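Local coordinates for protein Myo-inositol phosphohydrolase (Mitsuokella multacida, PDB 4WU3) that probably removes phosphate groups from inositol polyphosphates such as phytate, using a fold of the protein tyrosine phosphatase type, and binds inositol tetrakisphosphate, at residues 48-53 with 132-137; 340-345 with 434-439; 550-555 with 565-570; 59-64 with 103-108. The protein carries 2 engineered substitutions. One frame throughout, in Å; residues are numbered along the deposited sequence.

Contact 1 of 4, residues 48-53 with 132-137; sequences LALKID and TAVSWF
Residues 48-53 and 132-137 run as neighbouring antiparallel strands, their axes 4.6 Å apart at closest approach and twisted to 146° between N-to-C directions. Ala49 with Phe137 and Lys51 with Ser135 are the hydrogen-bonded pairs, while Leu50 with Trp136 and Ile52 with Val134 are non-hydrogen-bonded. The bond from Phe137 N to Ala49 O, 2.7 Å, is almost straight. At the far end Asp53 N still reaches Ala133 O as the chain turns its corner.

On one face Leu50 lies beside Trp136, pointing the same way. Its CG stands anti to the backbone N (chi1 176°), which brings CD1 over the centre of the indole's six-membered ring, 3.8 Å from the centroid, in a CH-pi contact. The same methyl touches Val134 CB, so a branched aliphatic residue serves two neighbours.

The face of Ala49, Lys51, Ser135 and Phe137 is mixed, with a polar cluster at the Asp53 end. Ser135 OG donates to the syn lone pair of Asp53 OD1 at 2.6 Å, and Lys51 NZ reaches that oxygen at 2.8 Å, nearly along its C-O axis. OD1 thus accepts twice; serine supplies one proton and is small enough to let Lys51 CE pass 3.7 Å from OG.

Asp53 OD2 forms a salt bridge with Arg122. Strand 126-129 continues the sheet beyond 132-137, and strand 168-175 pairs with the outer side of 48-53 through Tyr172.

Contact 2 of 4, residues 340-345 with 434-439; sequences YIWRLD and VSWYGL. With 4IP (inositol-(1,3,4,5)-tetrakisphosphate), chain F.
Two inner strands of the sheet beside the ligand pocket pair here: strand 342-346 lies against strand 432-438 and sends Arg343 to the bound inositol-(1,3,4,5)-tetrakisphosphate, 4IP. Extended from CG to NE, the arginine chain carries its guanidinium to the phosphate on O3. Arg343 NH2 donates to 4IP O6P at 2.6 Å, and NH1 makes a bond to O5P at 3.2 Å and a weak one to O6P. The phosphorus P3 lies at the edge of the guanidinium, in its plane, an approach that lets two nitrogens share one phosphate. Ser540, Gln541, Ala544, Arg546, Lys477 and Lys592 also bond the ligand.

Behind this grip, Ser435 OG donates to Asp345 OD1 at 2.9 Å, on the syn side but tilted from the carboxylate plane. A water that accepts from Arg343 NH1 donates to the same OG, so the one hydroxyl is linked both to the carboxylate and, through the water, to the ligand-binding guanidinium. Asp345 has its strongest partner in Arg422.

The strands are antiparallel, and a classic beta bulge interrupts their pairing where Tyr340 and Ile341 both face Tyr437. Tyr437 N donates to Ile341 O at 2.8 Å, while Tyr340 N donates to Tyr437 O from above its carbonyl plane. Tyr340 OH sits at the edge of the Tyr437 ring, 3.6 Å from CE2.

On the opposite face the edge of Trp436 meets the face of Trp342, planes at 56° and centroids 4.7 Å apart. CE3 of Trp436 lies over the Trp342 ring, and the broad indoles fill the side turned toward helix 449-463.

Contact 3 of 4, residues 550-555 with 565-570; sequences YMAMYD and GDILSR
This is a helix-helix contact in the tyrosine-phosphatase-like domain: helix 545-558, which leads out of the phosphate-binding P-loop (Ser540 to Arg546), packs on the next helix, 564-573, by a buried salt bridge beside a small apolar patch. The segment axes stand 9.7 Å apart at closest approach, at 139° between N-to-C directions. The short CB of Ala552 meets Leu568 CD2 at 3.9 Å, a small residue suiting the side that faces the other helix.

Ile567 slides past Asp555 in the opposite direction, and its CD1 lies over one face of the Asp555 carboxylate, 3.4 Å from CG, an apolar cover beside the ion pair. Leu568 also packs on Ile603 of helix 593-613.

Arg570 grips Asp555 side-on, with NE and NH1 each taking one carboxylate oxygen by its syn lone pair; the carboxylate and guanidinium planes are 20° apart, nearly coplanar. Its NH2 turns to the backbone oxygens of Thr381 and Lys383, tying the pair to the loop leading into helix 385-388. With a leucine at Arg570, the buried carboxylate of Asp555 would probably lose its main counter-charge, and the two carbonyls a donor. The shorter bond runs from Arg570 NH1 to Asp555 OD1, at 2.7 Å.

Contact 4 of 4, residues 59-64 with 103-108; sequences QLPRNF and EAILKK
Apolar contacts hold the loop 59-64 against helix 99-108. Leu60 CD2 lies 4.0 Å from Ala104 CB, and Ile105 inserts its CD1 beside Pro61 CG at 3.8 Å while its CG1 comes 4.0 Å from Phe64 CE1. The methylenes of Lys108 serve two neighbours: CD touches Leu60 CD1 at 3.6 Å, the side chains crossing at about a right angle, and lies 3.9 Å from Phe64 CE2, so lysine can use its aliphatic stem while its amine ends at the surface. A valine at Leu60 would probably give up the reach to Lys108 and Ala104, opening a gap between loop and helix.

The end of the loop is a type II beta turn from Pro61 to Phe64, its closing bond weak. Asn63 takes the left-handed conformation (phi 60°, psi 27°) usual at the third position, which asparagine adopts more readily than most residues. The Phe64 ring, aimed at the helix by a CG anti to the backbone N (chi1 177°), has Leu60 CD2 above its centre.

Ala104 CB meets Gln59 O, 3.5 Å away, the small residue allowing the loop to come near. Among polar bonds, Gln59 NE2 pairs with Glu101, one turn earlier on the helix, and Asn63 ND2 with Ala244 O.

The four contacts fall into two halves of one chain. Contacts 1 and 4 lie on one side of its centre, 20 Å apart between centres, with contact 4 nested in the loop that contact 1 closes; their nearest atoms are about 7 Å apart. Contacts 2 and 3 belong to the other half, their centres 30 Å apart. Contacts 1 and 2 are related pairings, each joining an early strand to a later one with an aspartate-serine bond, yet their centres stand 44 Å apart. Only contact 2 bonds a ligand; the side chain of Phe137 in contact 1 is about 10 Å from a bound 4IP, and that of Ala552 in contact 3 about 13 Å.

Contact 1 of 4, residues 48-53 with 132-137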
# COMPACT_ATOMS: atom_id res chain seq x y z
N LEU A 48 -4.56 13.73 18.18
CA LEU A 48 -5.17 14.63 17.22
C LEU A 48 -4.92 16.06 17.64
O LEU A 48 -5.48 16.53 18.63
CB LEU A 48 -6.68 14.37 17.12
CG LEU A 48 -7.39 15.07 15.96
CD1 LEU A 48 -6.98 14.46 14.63
CD2 LEU A 48 -8.90 14.97 16.12
N ALA A 49 -4.06 16.75 16.90
CA ALA A 49 -3.63 18.08 17.32
C ALA A 49 -4.14 19.17 16.40
O ALA A 49 -4.02 19.08 15.17
CB ALA A 49 -2.12 18.13 17.43
N LEU A 50 -4.71 20.22 16.98
CA LEU A 50 -5.14 21.36 16.19
C LEU A 50 -3.89 22.15 15.92
O LEU A 50 -3.20 22.54 16.86
CB LEU A 50 -6.16 22.21 16.95
CG LEU A 50 -6.63 23.51 16.28
CD1 LEU A 50 -7.18 23.25 14.88
CD2 LEU A 50 -7.69 24.20 17.12
N LYS A 51 -3.58 22.39 14.65
CA LYS A 51 -2.38 23.13 14.31
C LYS A 51 -2.60 24.09 13.16
O LYS A 51 -3.61 24.03 12.45
CB LYS A 51 -1.22 22.18 14.00
CG LYS A 51 -1.49 21.22 12.86
CD LYS A 51 -1.16 21.82 11.51
CE LYS A 51 -0.87 20.70 10.51
NZ LYS A 51 -0.66 21.18 9.13
N ILE A 52 -1.63 24.98 12.99
CA ILE A 52 -1.66 26.00 11.97
C ILE A 52 -1.19 25.44 10.62
O ILE A 52 -0.12 24.86 10.53
CB ILE A 52 -0.78 27.20 12.40
CG1 ILE A 52 -1.39 27.88 13.64
CG2 ILE A 52 -0.61 28.21 11.28
CD1 ILE A 52 -0.50 28.90 14.30
N ASP A 53 -2.02 25.59 9.59
CA ASP A 53 -1.67 25.17 8.25
C ASP A 53 -0.97 26.32 7.52
O ASP A 53 0.13 26.15 6.98
CB ASP A 53 -2.94 24.80 7.45
CG ASP A 53 -3.62 23.53 7.94
OD1 ASP A 53 -2.96 22.67 8.55
OD2 ASP A 53 -4.84 23.40 7.69
N THR A 132 -6.47 32.75 9.31
CA THR A 132 -5.47 31.71 9.51
C THR A 132 -6.06 30.32 9.25
O THR A 132 -7.14 29.99 9.76
CB THR A 132 -4.92 31.72 10.95
OG1 THR A 132 -4.43 33.03 11.29
CG2 THR A 132 -3.80 30.69 11.08
N ALA A 133 -5.36 29.52 8.46
CA ALA A 133 -5.83 28.17 8.17
C ALA A 133 -5.30 27.21 9.21
O ALA A 133 -4.11 27.18 9.51
CB ALA A 133 -5.40 27.72 6.78
N VAL A 134 -6.21 26.42 9.75
CA VAL A 134 -5.87 25.42 10.75
C VAL A 134 -6.46 24.07 10.38
O VAL A 134 -7.41 23.99 9.59
CB VAL A 134 -6.42 25.82 12.13
CG1 VAL A 134 -5.90 27.19 12.51
CG2 VAL A 134 -7.94 25.80 12.11
N SER A 135 -5.91 23.01 10.94
CA SER A 135 -6.44 21.67 10.68
C SER A 135 -6.15 20.76 11.84
O SER A 135 -5.30 21.05 12.66
CB SER A 135 -5.82 21.08 9.40
OG SER A 135 -4.45 20.78 9.58
N TRP A 136 -6.86 19.64 11.90
CA TRP A 136 -6.65 18.65 12.92
C TRP A 136 -5.71 17.57 12.39
O TRP A 136 -6.05 16.81 11.47
CB TRP A 136 -7.99 18.07 13.40
CG TRP A 136 -8.68 18.99 14.32
CD1 TRP A 136 -8.64 18.97 15.69
CD2 TRP A 136 -9.48 20.13 13.96
NE1 TRP A 136 -9.39 20.01 16.20
CE2 TRP A 136 -9.90 20.73 15.16
CE3 TRP A 136 -9.88 20.68 12.74
CZ2 TRP A 136 -10.71 21.86 15.17
CZ3 TRP A 136 -10.67 21.80 12.76
CH2 TRP A 136 -11.09 22.38 13.97
N PHE A 137 -4.53 17.52 12.99
CA PHE A 137 -3.47 16.65 12.50
C PHE A 137 -3.23 15.44 13.40
O PHE A 137 -3.05 15.56 14.61
CB PHE A 137 -2.18 17.46 12.36
CG PHE A 137 -1.02 16.65 11.87
CD1 PHE A 137 -0.77 16.52 10.53
CD2 PHE A 137 -0.18 16.03 12.76
CE1 PHE A 137 0.31 15.77 10.08
CE2 PHE A 137 0.89 15.28 12.32
CZ PHE A 137 1.14 15.15 10.98

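Contact 2 of 4, residues 340-345 with 434-439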
# COMPACT_ATOMS: atom_id res chain seq x y z
N TYR A 340 -26.64 -11.40 0.78
CA TYR A 340 -26.17 -12.67 0.24
C TYR A 340 -26.74 -13.88 1.00
O TYR A 340 -26.41 -15.03 0.68
CB TYR A 340 -24.65 -12.70 0.29
CG TYR A 340 -24.15 -12.46 1.69
CD1 TYR A 340 -24.13 -13.50 2.61
CD2 TYR A 340 -23.73 -11.21 2.10
CE1 TYR A 340 -23.69 -13.30 3.90
CE2 TYR A 340 -23.28 -11.00 3.40
CZ TYR A 340 -23.26 -12.06 4.30
OH TYR A 340 -22.83 -11.91 5.60
N ILE A 341 -27.60 -13.65 1.99
CA ILE A 341 -28.20 -14.75 2.74
C ILE A 341 -29.53 -14.35 3.36
O ILE A 341 -29.76 -13.19 3.72
CB ILE A 341 -27.25 -15.23 3.86
CG1 ILE A 341 -27.67 -16.61 4.39
CG2 ILE A 341 -27.20 -14.23 5.00
CD1 ILE A 341 -26.71 -17.22 5.38
N TRP A 342 -30.42 -15.33 3.50
CA TRP A 342 -31.64 -15.12 4.27
C TRP A 342 -31.34 -15.39 5.74
O TRP A 342 -31.05 -16.50 6.16
CB TRP A 342 -32.78 -16.01 3.77
CG TRP A 342 -33.38 -15.54 2.48
CD1 TRP A 342 -33.25 -16.13 1.26
CD2 TRP A 342 -34.20 -14.38 2.28
NE1 TRP A 342 -33.94 -15.41 0.31
CE2 TRP A 342 -34.54 -14.33 0.91
CE3 TRP A 342 -34.69 -13.37 3.12
CZ2 TRP A 342 -35.33 -13.32 0.36
CZ3 TRP A 342 -35.46 -12.36 2.58
CH2 TRP A 342 -35.79 -12.35 1.22
N ARG A 343 -31.40 -14.32 6.51
CA ARG A 343 -31.18 -14.38 7.93
C ARG A 343 -32.50 -14.68 8.62
O ARG A 343 -33.53 -14.13 8.27
CB ARG A 343 -30.68 -13.02 8.40
CG ARG A 343 -30.61 -12.84 9.90
CD ARG A 343 -30.17 -11.43 10.24
NE ARG A 343 -29.64 -11.32 11.60
CZ ARG A 343 -29.18 -10.19 12.13
NH1 ARG A 343 -29.18 -9.06 11.43
NH2 ARG A 343 -28.72 -10.19 13.37
N LEU A 344 -32.44 -15.57 9.61
CA LEU A 344 -33.56 -15.80 10.51
C LEU A 344 -33.55 -14.75 11.62
O LEU A 344 -32.77 -14.86 12.56
CB LEU A 344 -33.44 -17.20 11.11
CG LEU A 344 -34.42 -17.55 12.23
CD1 LEU A 344 -35.86 -17.42 11.76
CD2 LEU A 344 -34.12 -18.97 12.69
N ASP A 345 -34.41 -13.75 11.51
CA ASP A 345 -34.47 -12.66 12.49
C ASP A 345 -35.07 -13.16 13.79
O ASP A 345 -34.57 -12.89 14.87
CB ASP A 345 -35.31 -11.49 11.98
CG ASP A 345 -34.61 -10.69 10.89
OD1 ASP A 345 -33.37 -10.74 10.82
OD2 ASP A 345 -35.30 -10.01 10.10
N VAL A 434 -37.76 -13.11 8.55
CA VAL A 434 -36.50 -13.24 7.85
C VAL A 434 -36.12 -11.92 7.22
O VAL A 434 -36.97 -11.04 7.05
CB VAL A 434 -36.58 -14.32 6.75
CG1 VAL A 434 -36.94 -15.67 7.35
CG2 VAL A 434 -37.58 -13.93 5.69
N SER A 435 -34.84 -11.78 6.87
CA SER A 435 -34.34 -10.60 6.17
C SER A 435 -33.22 -10.96 5.21
O SER A 435 -32.53 -11.96 5.37
CB SER A 435 -33.88 -9.53 7.17
OG SER A 435 -32.87 -10.02 8.03
N TRP A 436 -33.04 -10.14 4.18
CA TRP A 436 -31.99 -10.38 3.21
C TRP A 436 -30.75 -9.65 3.69
O TRP A 436 -30.64 -8.43 3.58
CB TRP A 436 -32.43 -9.90 1.83
CG TRP A 436 -31.47 -10.22 0.71
CD1 TRP A 436 -30.87 -9.32 -0.12
CD2 TRP A 436 -31.03 -11.52 0.29
NE1 TRP A 436 -30.08 -9.98 -1.03
CE2 TRP A 436 -30.16 -11.32 -0.80
CE3 TRP A 436 -31.28 -12.82 0.74
CZ2 TRP A 436 -29.53 -12.39 -1.45
CZ3 TRP A 436 -30.66 -13.88 0.09
CH2 TRP A 436 -29.79 -13.65 -1.00
N TYR A 437 -29.82 -10.40 4.27
CA TYR A 437 -28.73 -9.84 5.03
C TYR A 437 -27.50 -9.64 4.19
O TYR A 437 -26.97 -10.59 3.61
CB TYR A 437 -28.36 -10.76 6.20
CG TYR A 437 -27.29 -10.19 7.11
CD1 TYR A 437 -27.62 -9.29 8.11
CD2 TYR A 437 -25.96 -10.53 6.94
CE1 TYR A 437 -26.64 -8.76 8.94
CE2 TYR A 437 -24.98 -10.00 7.75
CZ TYR A 437 -25.32 -9.11 8.75
OH TYR A 437 -24.34 -8.59 9.55
N GLY A 438 -27.03 -8.40 4.13
CA GLY A 438 -25.72 -8.09 3.57
C GLY A 438 -24.77 -7.62 4.65
O GLY A 438 -25.18 -7.40 5.78
N LEU A 439 -23.50 -7.46 4.31
CA LEU A 439 -22.51 -6.96 5.25
C LEU A 439 -23.00 -5.72 6.00
O LEU A 439 -23.56 -4.80 5.41
CB LEU A 439 -21.23 -6.62 4.48
CG LEU A 439 -20.13 -5.88 5.25
CD1 LEU A 439 -19.48 -6.83 6.26
CD2 LEU A 439 -19.11 -5.34 4.27
C1 4IP F . -29.38 -2.89 16.00
O1 4IP F . -30.69 -2.55 16.47
C2 4IP F . -29.37 -4.32 15.48
O2 4IP F . -29.85 -5.20 16.49
C3 4IP F . -27.97 -4.77 15.09
O3 4IP F . -28.01 -6.13 14.64
C4 4IP F . -26.99 -4.64 16.25
O4 4IP F . -25.68 -4.98 15.80
C5 4IP F . -27.00 -3.21 16.78
O5 4IP F . -26.12 -3.09 17.91
C6 4IP F . -28.41 -2.76 17.17
O6 4IP F . -28.39 -1.40 17.62
P1 4IP F . -31.86 -2.04 15.50
O1P 4IP F . -31.42 -0.65 15.10
O2P 4IP F . -33.08 -2.10 16.38
O3P 4IP F . -31.89 -3.05 14.38
P3 4IP F . -27.45 -6.51 13.17
O4P 4IP F . -26.17 -5.72 13.05
O5P 4IP F . -28.56 -6.07 12.24
O6P 4IP F . -27.24 -8.00 13.23
P4 4IP F . -24.74 -6.05 16.56
O7P 4IP F . -25.64 -7.25 16.78
O8P 4IP F . -23.63 -6.30 15.57
O9P 4IP F . -24.34 -5.33 17.83
P5 4IP F . -25.25 -1.74 18.11
OPF 4IP F . -25.02 -1.20 16.71
OPG 4IP F . -24.01 -2.25 18.81
OPH 4IP F . -26.14 -0.86 18.97
O HOH W 1 -31.08 -8.18 9.20

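Contact 3 of 4, residues 550-555 with 565-570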
# COMPACT_ATOMS: atom_id res chain seq x y z
N TYR A 550 -36.18 6.40 17.46
CA TYR A 550 -37.50 6.93 17.12
C TYR A 550 -38.39 7.09 18.36
O TYR A 550 -39.08 8.12 18.51
CB TYR A 550 -38.18 6.07 16.05
CG TYR A 550 -37.80 6.54 14.65
CD1 TYR A 550 -38.50 7.58 14.04
CD2 TYR A 550 -36.73 5.98 13.98
CE1 TYR A 550 -38.14 8.02 12.78
CE2 TYR A 550 -36.37 6.41 12.71
CZ TYR A 550 -37.07 7.43 12.11
OH TYR A 550 -36.71 7.87 10.85
N MET A 551 -38.37 6.12 19.27
CA MET A 551 -39.16 6.25 20.49
C MET A 551 -38.77 7.50 21.30
O MET A 551 -39.63 8.21 21.81
CB MET A 551 -39.06 5.00 21.35
CG MET A 551 -39.73 3.78 20.75
SD MET A 551 -39.33 2.23 21.58
CE MET A 551 -40.41 2.38 23.01
N ALA A 552 -37.47 7.76 21.41
CA ALA A 552 -36.96 8.92 22.13
C ALA A 552 -37.36 10.22 21.45
O ALA A 552 -37.64 11.22 22.11
CB ALA A 552 -35.45 8.82 22.27
N MET A 553 -37.37 10.23 20.12
CA MET A 553 -37.75 11.43 19.38
C MET A 553 -39.24 11.75 19.54
O MET A 553 -39.63 12.91 19.69
CB MET A 553 -37.42 11.28 17.89
CG MET A 553 -35.96 11.53 17.57
SD MET A 553 -35.66 11.50 15.81
CE MET A 553 -35.26 9.78 15.52
N TYR A 554 -40.07 10.72 19.50
CA TYR A 554 -41.50 10.88 19.70
C TYR A 554 -41.80 11.30 21.15
O TYR A 554 -42.58 12.21 21.39
CB TYR A 554 -42.22 9.58 19.35
CG TYR A 554 -43.73 9.67 19.38
CD1 TYR A 554 -44.40 10.67 18.70
CD2 TYR A 554 -44.48 8.74 20.07
CE1 TYR A 554 -45.77 10.75 18.72
CE2 TYR A 554 -45.86 8.81 20.09
CZ TYR A 554 -46.50 9.82 19.41
OH TYR A 554 -47.88 9.89 19.43
N ASP A 555 -41.17 10.62 22.12
CA ASP A 555 -41.30 10.99 23.52
C ASP A 555 -41.03 12.49 23.69
O ASP A 555 -41.86 13.21 24.27
CB ASP A 555 -40.34 10.16 24.37
CG ASP A 555 -40.70 10.17 25.87
OD1 ASP A 555 -41.62 10.91 26.29
OD2 ASP A 555 -40.03 9.43 26.63
N GLY A 565 -31.86 14.10 29.22
CA GLY A 565 -31.37 12.99 30.01
C GLY A 565 -32.46 12.11 30.61
O GLY A 565 -32.27 10.89 30.74
N ASP A 566 -33.60 12.70 30.98
CA ASP A 566 -34.72 11.91 31.50
C ASP A 566 -35.38 11.07 30.40
O ASP A 566 -35.72 9.90 30.61
CB ASP A 566 -35.75 12.81 32.18
CG ASP A 566 -35.35 13.23 33.58
OD1 ASP A 566 -34.22 12.92 34.00
OD2 ASP A 566 -36.17 13.86 34.28
N ILE A 567 -35.56 11.67 29.23
CA ILE A 567 -36.09 10.95 28.07
C ILE A 567 -35.20 9.74 27.75
O ILE A 567 -35.66 8.60 27.71
CB ILE A 567 -36.14 11.86 26.83
CG1 ILE A 567 -37.12 13.02 27.04
CG2 ILE A 567 -36.51 11.06 25.60
CD1 ILE A 567 -38.58 12.63 26.97
N LEU A 568 -33.92 10.00 27.53
CA LEU A 568 -33.00 8.92 27.15
C LEU A 568 -32.93 7.87 28.25
O LEU A 568 -32.89 6.66 27.98
CB LEU A 568 -31.61 9.48 26.84
CG LEU A 568 -31.60 10.45 25.65
CD1 LEU A 568 -30.17 10.77 25.24
CD2 LEU A 568 -32.37 9.90 24.46
N SER A 569 -32.93 8.32 29.49
CA SER A 569 -32.86 7.41 30.62
C SER A 569 -34.10 6.52 30.72
O SER A 569 -33.98 5.30 30.87
CB SER A 569 -32.63 8.21 31.90
OG SER A 569 -31.40 8.92 31.84
N ARG A 570 -35.29 7.08 30.62
CA ARG A 570 -36.46 6.24 30.74
C ARG A 570 -36.64 5.32 29.54
O ARG A 570 -37.02 4.16 29.70
CB ARG A 570 -37.72 7.06 31.02
CG ARG A 570 -38.19 7.96 29.89
CD ARG A 570 -39.03 9.07 30.49
NE ARG A 570 -39.95 9.66 29.54
CZ ARG A 570 -40.85 10.57 29.86
NH1 ARG A 570 -41.66 11.06 28.95
NH2 ARG A 570 -40.96 10.99 31.10

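Contact 4 of 4, residues 59-64 with 103-108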
# COMPACT_ATOMS: atom_id res chain seq x y z
N GLN A 59 0.22 36.94 0.08
CA GLN A 59 1.13 36.33 -0.87
C GLN A 59 0.45 35.15 -1.55
O GLN A 59 -0.54 34.62 -1.04
CB GLN A 59 2.39 35.84 -0.16
CG GLN A 59 2.11 34.67 0.78
CD GLN A 59 3.34 34.18 1.52
OE1 GLN A 59 4.46 34.66 1.30
NE2 GLN A 59 3.14 33.22 2.42
N LEU A 60 0.98 34.72 -2.69
CA LEU A 60 0.57 33.46 -3.27
C LEU A 60 1.05 32.35 -2.35
O LEU A 60 2.13 32.45 -1.77
CB LEU A 60 1.18 33.29 -4.66
CG LEU A 60 0.61 34.16 -5.77
CD1 LEU A 60 1.33 33.85 -7.08
CD2 LEU A 60 -0.89 33.95 -5.93
N PRO A 61 0.26 31.28 -2.22
CA PRO A 61 0.65 30.20 -1.34
C PRO A 61 1.73 29.30 -1.93
O PRO A 61 2.09 29.43 -3.09
CB PRO A 61 -0.63 29.41 -1.15
CG PRO A 61 -1.39 29.62 -2.42
CD PRO A 61 -1.04 31.02 -2.87
N ARG A 62 2.19 28.39 -1.09
CA ARG A 62 3.16 27.36 -1.42
C ARG A 62 2.78 26.56 -2.66
O ARG A 62 1.64 26.13 -2.81
CB ARG A 62 3.28 26.43 -0.20
CG ARG A 62 4.17 25.21 -0.36
CD ARG A 62 4.10 24.37 0.90
NE ARG A 62 5.00 23.22 0.85
CZ ARG A 62 4.88 22.15 1.62
NH1 ARG A 62 3.89 22.07 2.50
NH2 ARG A 62 5.74 21.15 1.50
N ASN A 63 3.76 26.36 -3.54
CA ASN A 63 3.60 25.53 -4.72
C ASN A 63 2.50 25.99 -5.66
O ASN A 63 1.93 25.19 -6.39
CB ASN A 63 3.35 24.07 -4.32
CG ASN A 63 4.61 23.42 -3.79
OD1 ASN A 63 5.71 23.69 -4.29
ND2 ASN A 63 4.47 22.57 -2.77
N PHE A 64 2.20 27.28 -5.65
CA PHE A 64 1.22 27.80 -6.58
C PHE A 64 1.72 27.66 -8.02
O PHE A 64 2.87 27.97 -8.32
CB PHE A 64 0.91 29.27 -6.31
CG PHE A 64 -0.06 29.85 -7.30
CD1 PHE A 64 -1.42 29.75 -7.08
CD2 PHE A 64 0.39 30.44 -8.46
CE1 PHE A 64 -2.32 30.25 -8.00
CE2 PHE A 64 -0.50 30.94 -9.38
CZ PHE A 64 -1.85 30.84 -9.16
N GLU A 103 -6.97 35.57 -1.42
CA GLU A 103 -7.17 36.89 -2.04
C GLU A 103 -6.12 37.14 -3.12
O GLU A 103 -6.44 37.62 -4.21
CB GLU A 103 -7.18 37.99 -0.98
CG GLU A 103 -8.49 38.03 -0.19
CD GLU A 103 -8.36 38.71 1.17
OE1 GLU A 103 -7.35 39.40 1.42
OE2 GLU A 103 -9.29 38.55 1.99
N ALA A 104 -4.88 36.75 -2.85
CA ALA A 104 -3.82 36.84 -3.84
C ALA A 104 -4.09 35.93 -5.05
O ALA A 104 -3.82 36.32 -6.20
CB ALA A 104 -2.48 36.49 -3.22
N ILE A 105 -4.62 34.73 -4.80
CA ILE A 105 -4.99 33.83 -5.90
C ILE A 105 -6.10 34.43 -6.78
O ILE A 105 -6.00 34.47 -7.99
CB ILE A 105 -5.46 32.46 -5.38
CG1 ILE A 105 -4.29 31.68 -4.77
CG2 ILE A 105 -6.09 31.67 -6.52
CD1 ILE A 105 -4.68 30.36 -4.15
N LEU A 106 -7.16 34.91 -6.13
CA LEU A 106 -8.28 35.51 -6.85
C LEU A 106 -7.84 36.72 -7.68
O LEU A 106 -8.31 36.91 -8.80
CB LEU A 106 -9.36 35.93 -5.86
CG LEU A 106 -10.12 34.77 -5.21
CD1 LEU A 106 -11.18 35.30 -4.26
CD2 LEU A 106 -10.75 33.91 -6.29
N LYS A 107 -6.92 37.52 -7.15
CA LYS A 107 -6.42 38.66 -7.89
C LYS A 107 -5.65 38.17 -9.12
O LYS A 107 -5.82 38.71 -10.22
CB LYS A 107 -5.52 39.54 -7.02
CG LYS A 107 -5.23 40.90 -7.63
CD LYS A 107 -4.38 41.80 -6.73
CE LYS A 107 -4.25 43.20 -7.32
NZ LYS A 107 -3.15 43.99 -6.70
N LYS A 108 -4.82 37.16 -8.93
CA LYS A 108 -3.91 36.74 -9.98
C LYS A 108 -4.61 36.07 -11.16
O LYS A 108 -4.21 36.27 -12.30
CB LYS A 108 -2.84 35.80 -9.43
CG LYS A 108 -1.92 35.26 -10.51
CD LYS A 108 -0.58 34.82 -9.93
CE LYS A 108 0.47 34.68 -11.02
NZ LYS A 108 0.95 36.02 -11.47